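UL37 (Suid herpesvirus 1, PDB 4K70) is a herpesvirus inner tegument protein thought to take part in controlling viral trafficking; this chain is its N-terminal half. Local coordinates at residues A[197-201]-A[214-218]; A[208-212]-A[238-242]; A[231-236]-A[269-275]. One frame throughout, in Å; residues are numbered along the deposited sequence.

Contact 1. Residues A[197-201]-A[214-218]; sequences AVRQM and FALTI. With NA (sodium ion), chain S; NA (sodium ion), chain T.
An antiparallel helix hairpin brings these two segments together: 197-201 is the last part of helix 191-201, 214-218 sits in the middle of helix 208-223, and the connection between the two helices is short. Both segments are regular α-helix. Their axes come within 9.0 Å and cross at -149°, with M201 and F214 closest in register (CA to CA 5.6 Å). A197 CB points across and meets I218 CG1 at 3.5 Å, while V198 CG2 lies 3.9 Å from I218 CD1. M201, extended through chi1 and chi2 (t, t) with chi3 p, carries its SD to 3.5 Å from A215 CB and 4.1 Å from I218 CD1. This buried seam belongs to an all-helical fold: L231 and Q234 of helix 229-240 also touch M201, and helix 144-149 packs on V198. F214 is m, and Q200 CB stands over its ring in a CH-pi contact, 3.5 Å from the centroid and 7° off the normal. T217, chi1 p, turns its OG1 back to F214 O (2.6 Å) within its own helix. R199 points away, and its NH2 lies 2.4 Å from a sodium ion that V153 also binds.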
# COMPACT_ATOMS: atom_id res chain seq x y z
N ALA A 197 -16.33 -2.41 9.18
CA ALA A 197 -17.75 -2.09 9.09
C ALA A 197 -18.62 -3.32 9.36
O ALA A 197 -19.68 -3.23 10.00
CB ALA A 197 -18.10 -1.46 7.73
N VAL A 198 -18.19 -4.47 8.85
CA VAL A 198 -18.88 -5.72 9.11
C VAL A 198 -18.98 -6.01 10.60
O VAL A 198 -20.02 -6.42 11.09
CB VAL A 198 -18.22 -6.92 8.38
CG1 VAL A 198 -18.94 -8.22 8.72
CG2 VAL A 198 -18.23 -6.69 6.88
N ARG A 199 -17.89 -5.78 11.33
CA ARG A 199 -17.94 -5.99 12.77
C ARG A 199 -19.02 -5.16 13.46
O ARG A 199 -19.67 -5.65 14.38
CB ARG A 199 -16.57 -5.76 13.40
CG ARG A 199 -15.63 -6.88 13.05
CD ARG A 199 -14.47 -7.02 14.01
NE ARG A 199 -13.73 -8.24 13.70
CZ ARG A 199 -12.55 -8.57 14.24
NH1 ARG A 199 -11.98 -7.75 15.11
NH2 ARG A 199 -11.96 -9.71 13.89
N GLN A 200 -19.22 -3.93 13.00
CA GLN A 200 -20.27 -3.07 13.57
C GLN A 200 -21.66 -3.54 13.16
O GLN A 200 -22.58 -3.55 13.96
CB GLN A 200 -20.08 -1.61 13.12
CG GLN A 200 -18.79 -0.97 13.62
CD GLN A 200 -18.70 -0.94 15.13
OE1 GLN A 200 -18.61 -1.98 15.78
NE2 GLN A 200 -18.74 0.26 15.69
N MET A 201 -21.81 -3.92 11.89
CA MET A 201 -23.09 -4.46 11.43
C MET A 201 -23.51 -5.69 12.23
O MET A 201 -24.70 -5.91 12.46
CB MET A 201 -23.01 -4.81 9.95
CG MET A 201 -24.28 -5.42 9.39
SD MET A 201 -24.17 -5.78 7.62
CE MET A 201 -22.98 -7.12 7.58
N PHE A 214 -24.79 0.93 8.94
CA PHE A 214 -23.51 0.33 8.63
C PHE A 214 -23.61 -0.62 7.43
O PHE A 214 -22.75 -0.60 6.56
CB PHE A 214 -22.91 -0.39 9.84
CG PHE A 214 -22.03 0.48 10.69
CD1 PHE A 214 -20.78 0.89 10.22
CD2 PHE A 214 -22.44 0.90 11.94
CE1 PHE A 214 -19.97 1.72 10.99
CE2 PHE A 214 -21.63 1.71 12.73
CZ PHE A 214 -20.40 2.12 12.25
N ALA A 215 -24.66 -1.44 7.39
CA ALA A 215 -24.88 -2.35 6.26
C ALA A 215 -24.95 -1.58 4.95
O ALA A 215 -24.40 -2.01 3.94
CB ALA A 215 -26.15 -3.16 6.46
N LEU A 216 -25.63 -0.43 4.98
CA LEU A 216 -25.72 0.41 3.79
C LEU A 216 -24.37 0.96 3.38
O LEU A 216 -24.05 1.00 2.19
CB LEU A 216 -26.72 1.55 3.99
CG LEU A 216 -28.17 1.08 4.14
CD1 LEU A 216 -29.13 2.28 4.20
CD2 LEU A 216 -28.52 0.14 3.00
N THR A 217 -23.56 1.39 4.35
CA THR A 217 -22.21 1.84 3.99
C THR A 217 -21.42 0.72 3.30
O THR A 217 -20.64 0.97 2.38
CB THR A 217 -21.41 2.40 5.20
OG1 THR A 217 -21.02 1.33 6.08
CG2 THR A 217 -22.21 3.47 5.97
N ILE A 218 -21.63 -0.51 3.75
CA ILE A 218 -20.91 -1.65 3.18
C ILE A 218 -21.41 -1.93 1.76
O ILE A 218 -20.62 -2.15 0.83
CB ILE A 218 -21.07 -2.91 4.05
CG1 ILE A 218 -20.36 -2.72 5.39
CG2 ILE A 218 -20.51 -4.14 3.32
CD1 ILE A 218 -20.79 -3.72 6.46
NA NA S . -9.77 -10.24 13.20
NA NA T . -20.39 1.36 16.71
O HOH W 1 -19.79 2.41 18.87

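Contact 2. Residues A[208-212]-A[238-242]; sequences PLTRA and AARAV
P208 lays its ring against A241: P208 CB is 3.7 Å from A241 CB, and P208 CG is 3.5 Å from A241 O. The proline is the first residue of helix 208-223, where its lack of an amide hydrogen costs nothing, and P208 O already accepts the helical bond from A212 N (2.9 Å). Build 208-212 as regular α-helix. In 238-242, start helical at A238 and A239, then bring A241 to phi/psi -100/2 and V242 to a polyproline-II-like -60/133; A241 N bonds to A238 O (3.0 Å) and V242 N to A239 O (3.1 Å), so the backbone tightens as it leaves helix 229-240. The register sets P208 against A238 (CA to CA 4.9 Å) and L209 against V242 (CA to CA 5.1 Å). At P208 the close approach goes with the small A238, whose CB fits against the first turn, 3.6 Å from P208 O, 3.7 Å from A212 N and 3.9 Å from A212 CB. At the second pair V242, chi1 t, sets CG2 against the leucine backbone, 3.9 Å from L209 CA and 4.1 Å from L209 CD1, the leucine being t, p; A246, L288 and L298 touch the same leucine. R211 leans aside, its CB 4.2 Å from A238 CB, and its guanidinium serves M201 O by a hydrogen bond and E204 by a salt bridge. Here the start of one helix meets the C-terminal part of the next, running broadly the opposite way, as at the open end of an α-helical hairpin.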
# COMPACT_ATOMS: atom_id res chain seq x y z
N PRO A 208 -30.46 -1.45 16.40
CA PRO A 208 -30.87 -1.88 15.06
C PRO A 208 -30.60 -0.80 14.00
O PRO A 208 -30.06 -1.13 12.94
CB PRO A 208 -32.37 -2.13 15.21
CG PRO A 208 -32.57 -2.41 16.66
CD PRO A 208 -31.54 -1.63 17.40
N LEU A 209 -30.96 0.45 14.28
CA LEU A 209 -30.75 1.52 13.30
C LEU A 209 -29.28 1.68 12.93
O LEU A 209 -28.94 1.83 11.76
CB LEU A 209 -31.29 2.86 13.82
CG LEU A 209 -31.09 4.06 12.88
CD1 LEU A 209 -31.77 3.79 11.55
CD2 LEU A 209 -31.60 5.33 13.51
N THR A 210 -28.40 1.67 13.93
CA THR A 210 -26.97 1.80 13.70
C THR A 210 -26.48 0.67 12.78
O THR A 210 -25.74 0.91 11.83
CB THR A 210 -26.20 1.77 15.04
OG1 THR A 210 -26.64 2.85 15.89
CG2 THR A 210 -24.71 1.88 14.81
N ARG A 211 -26.90 -0.55 13.09
CA ARG A 211 -26.47 -1.72 12.35
C ARG A 211 -26.96 -1.68 10.93
O ARG A 211 -26.23 -2.04 10.01
CB ARG A 211 -26.94 -3.00 13.05
CG ARG A 211 -26.26 -3.21 14.40
CD ARG A 211 -26.86 -4.38 15.15
NE ARG A 211 -26.52 -5.65 14.52
CZ ARG A 211 -26.93 -6.83 14.97
NH1 ARG A 211 -27.69 -6.91 16.05
NH2 ARG A 211 -26.57 -7.93 14.34
N ALA A 212 -28.20 -1.23 10.74
CA ALA A 212 -28.77 -1.06 9.40
C ALA A 212 -27.98 -0.05 8.55
O ALA A 212 -27.75 -0.28 7.37
CB ALA A 212 -30.24 -0.66 9.49
N ALA A 238 -32.05 -5.95 10.46
CA ALA A 238 -31.82 -4.75 11.26
C ALA A 238 -32.87 -3.70 10.91
O ALA A 238 -33.40 -3.03 11.80
CB ALA A 238 -30.42 -4.21 11.04
N ALA A 239 -33.17 -3.58 9.62
CA ALA A 239 -34.16 -2.63 9.15
C ALA A 239 -35.50 -2.90 9.80
O ALA A 239 -36.17 -1.99 10.29
CB ALA A 239 -34.28 -2.68 7.63
N ARG A 240 -35.89 -4.17 9.84
CA ARG A 240 -37.15 -4.56 10.45
C ARG A 240 -37.23 -4.22 11.95
O ARG A 240 -38.32 -4.11 12.50
CB ARG A 240 -37.38 -6.05 10.24
CG ARG A 240 -38.75 -6.51 10.70
CD ARG A 240 -38.77 -8.01 10.86
NE ARG A 240 -38.97 -8.68 9.58
CZ ARG A 240 -40.12 -9.20 9.18
NH1 ARG A 240 -41.19 -9.14 9.97
NH2 ARG A 240 -40.20 -9.79 8.00
N ALA A 241 -36.09 -4.05 12.60
CA ALA A 241 -36.10 -3.79 14.04
C ALA A 241 -35.90 -2.32 14.38
O ALA A 241 -35.84 -1.96 15.55
CB ALA A 241 -35.05 -4.63 14.75
N VAL A 242 -35.80 -1.47 13.36
CA VAL A 242 -35.57 -0.06 13.59
C VAL A 242 -36.67 0.59 14.40
O VAL A 242 -37.86 0.38 14.13
CB VAL A 242 -35.41 0.70 12.27
CG1 VAL A 242 -35.52 2.20 12.51
CG2 VAL A 242 -34.08 0.35 11.63

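Contact 3. Residues A[231-236]-A[269-275]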
# COMPACT_ATOMS: atom_id res chain seq x y z
N LEU A 231 -25.28 -10.12 3.30
CA LEU A 231 -25.44 -8.68 3.53
C LEU A 231 -26.90 -8.29 3.43
O LEU A 231 -27.42 -7.53 4.25
CB LEU A 231 -24.64 -7.88 2.51
CG LEU A 231 -24.77 -6.36 2.58
CD1 LEU A 231 -24.29 -5.82 3.95
CD2 LEU A 231 -24.02 -5.70 1.45
N ARG A 232 -27.57 -8.82 2.41
CA ARG A 232 -28.98 -8.56 2.18
C ARG A 232 -29.84 -8.97 3.39
O ARG A 232 -30.68 -8.20 3.85
CB ARG A 232 -29.44 -9.27 0.91
CG ARG A 232 -30.86 -8.99 0.50
CD ARG A 232 -31.16 -9.64 -0.85
NE ARG A 232 -31.19 -8.66 -1.93
CZ ARG A 232 -32.30 -8.17 -2.47
NH1 ARG A 232 -33.49 -8.59 -2.05
NH2 ARG A 232 -32.23 -7.29 -3.46
N GLU A 233 -29.60 -10.17 3.91
CA GLU A 233 -30.33 -10.68 5.07
C GLU A 233 -30.03 -9.87 6.32
O GLU A 233 -30.88 -9.67 7.18
CB GLU A 233 -29.94 -12.13 5.37
CG GLU A 233 -30.19 -13.11 4.25
CD GLU A 233 -29.59 -14.46 4.56
OE1 GLU A 233 -29.42 -15.28 3.63
OE2 GLU A 233 -29.30 -14.71 5.75
N GLN A 234 -28.79 -9.42 6.44
CA GLN A 234 -28.40 -8.73 7.66
C GLN A 234 -28.95 -7.31 7.69
O GLN A 234 -29.33 -6.82 8.74
CB GLN A 234 -26.89 -8.75 7.84
CG GLN A 234 -26.39 -10.00 8.54
CD GLN A 234 -24.89 -10.07 8.56
OE1 GLN A 234 -24.28 -10.16 9.62
NE2 GLN A 234 -24.27 -10.02 7.38
N PHE A 235 -29.00 -6.65 6.54
CA PHE A 235 -29.66 -5.36 6.50
C PHE A 235 -31.15 -5.48 6.81
O PHE A 235 -31.70 -4.70 7.60
CB PHE A 235 -29.49 -4.65 5.16
CG PHE A 235 -30.31 -3.40 5.05
CD1 PHE A 235 -29.91 -2.24 5.68
CD2 PHE A 235 -31.51 -3.41 4.35
CE1 PHE A 235 -30.68 -1.09 5.59
CE2 PHE A 235 -32.28 -2.27 4.26
CZ PHE A 235 -31.87 -1.10 4.88
N ALA A 236 -31.81 -6.45 6.19
CA ALA A 236 -33.25 -6.63 6.35
C ALA A 236 -33.65 -6.87 7.81
O ALA A 236 -34.61 -6.29 8.30
CB ALA A 236 -33.75 -7.77 5.47
N LEU A 269 -34.79 1.38 3.43
CA LEU A 269 -35.60 1.10 4.60
C LEU A 269 -37.04 0.78 4.21
O LEU A 269 -37.67 -0.09 4.82
CB LEU A 269 -35.53 2.25 5.61
CG LEU A 269 -34.22 2.37 6.40
CD1 LEU A 269 -34.13 3.72 7.11
CD2 LEU A 269 -34.07 1.23 7.40
N ALA A 270 -37.56 1.49 3.21
CA ALA A 270 -38.95 1.31 2.77
C ALA A 270 -39.15 -0.06 2.13
O ALA A 270 -40.25 -0.60 2.13
CB ALA A 270 -39.35 2.41 1.80
N HIS A 271 -38.08 -0.62 1.58
CA HIS A 271 -38.16 -1.90 0.88
C HIS A 271 -37.55 -3.06 1.65
O HIS A 271 -37.68 -4.21 1.25
CB HIS A 271 -37.50 -1.80 -0.50
CG HIS A 271 -38.31 -1.05 -1.50
ND1 HIS A 271 -38.36 0.33 -1.54
CD2 HIS A 271 -39.13 -1.48 -2.49
CE1 HIS A 271 -39.16 0.71 -2.51
NE2 HIS A 271 -39.64 -0.36 -3.10
N GLY A 272 -36.89 -2.76 2.77
CA GLY A 272 -36.16 -3.77 3.50
C GLY A 272 -35.07 -4.40 2.65
O GLY A 272 -34.70 -5.56 2.85
N ASP A 273 -34.55 -3.63 1.70
CA ASP A 273 -33.61 -4.15 0.71
C ASP A 273 -32.45 -3.18 0.53
O ASP A 273 -32.65 -2.08 0.03
CB ASP A 273 -34.32 -4.34 -0.63
CG ASP A 273 -33.47 -5.08 -1.65
OD1 ASP A 273 -32.26 -5.29 -1.40
OD2 ASP A 273 -34.02 -5.45 -2.72
N ALA A 274 -31.24 -3.60 0.90
CA ALA A 274 -30.09 -2.70 0.87
C ALA A 274 -29.71 -2.22 -0.54
O ALA A 274 -29.03 -1.19 -0.68
CB ALA A 274 -28.88 -3.35 1.55
N TYR A 275 -30.14 -2.94 -1.57
CA TYR A 275 -29.75 -2.62 -2.94
C TYR A 275 -30.73 -1.72 -3.69
O TYR A 275 -30.48 -1.31 -4.82
CB TYR A 275 -29.46 -3.90 -3.73
CG TYR A 275 -28.24 -4.61 -3.22
CD1 TYR A 275 -26.97 -4.22 -3.64
CD2 TYR A 275 -28.34 -5.64 -2.31
CE1 TYR A 275 -25.83 -4.86 -3.17
CE2 TYR A 275 -27.21 -6.29 -1.83
CZ TYR A 275 -25.96 -5.89 -2.27
OH TYR A 275 -24.83 -6.52 -1.81
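F235 forms the apolar centre, its chi1 t placing the ring against the chain that leaves helix 260-271. A274 covers one face of the ring, with A274 CB 3.8 Å from F235 CG, while the G272-D273 backbone meets its edge, D273 N lying 3.7 Å from F235 CE2. L269 CD2 reaches F235 CZ at 4.1 Å, and L216 of helix 208-223 touches both F235 and A274. The chain can turn here because G272, just past the helix, takes a positive phi (60/29); its O then rests 3.6 Å from A236 CB. An Asx turn follows: D273 OD1 accepts from Y275 N at 3.2 Å. Y275 brings its OH to 3.5 Å from L231 CD2, and that hydroxyl is hydrogen-bonded to N228 in the loop before the helix. At the polar edge, R232 NH2 makes a salt bridge with D273 OD2 at 2.7 Å, so the aspartate both shapes its own turn and ties it to the neighbouring helix.

Overall arrangement
From the N terminus, contact 1 comes first, closing the short connection that joins helix 191-201 to helix 208-223. Contact 2 opens inside that span, at 208-212, and closes only at 238-242, so the two cross; R211 of contact 2 bonds back to M201 of contact 1 and joins them directly. Contact 3 opens at 231-236, before contact 2 has closed, crosses it in turn, and ends beyond helix 260-271. Contacts 1 and 3 are in series, yet M201 SD lies 3.7 Å from L231 CD1. Four successive helices are thus tied into one bundle, with centres of the contacts about 10 to 12 Å apart.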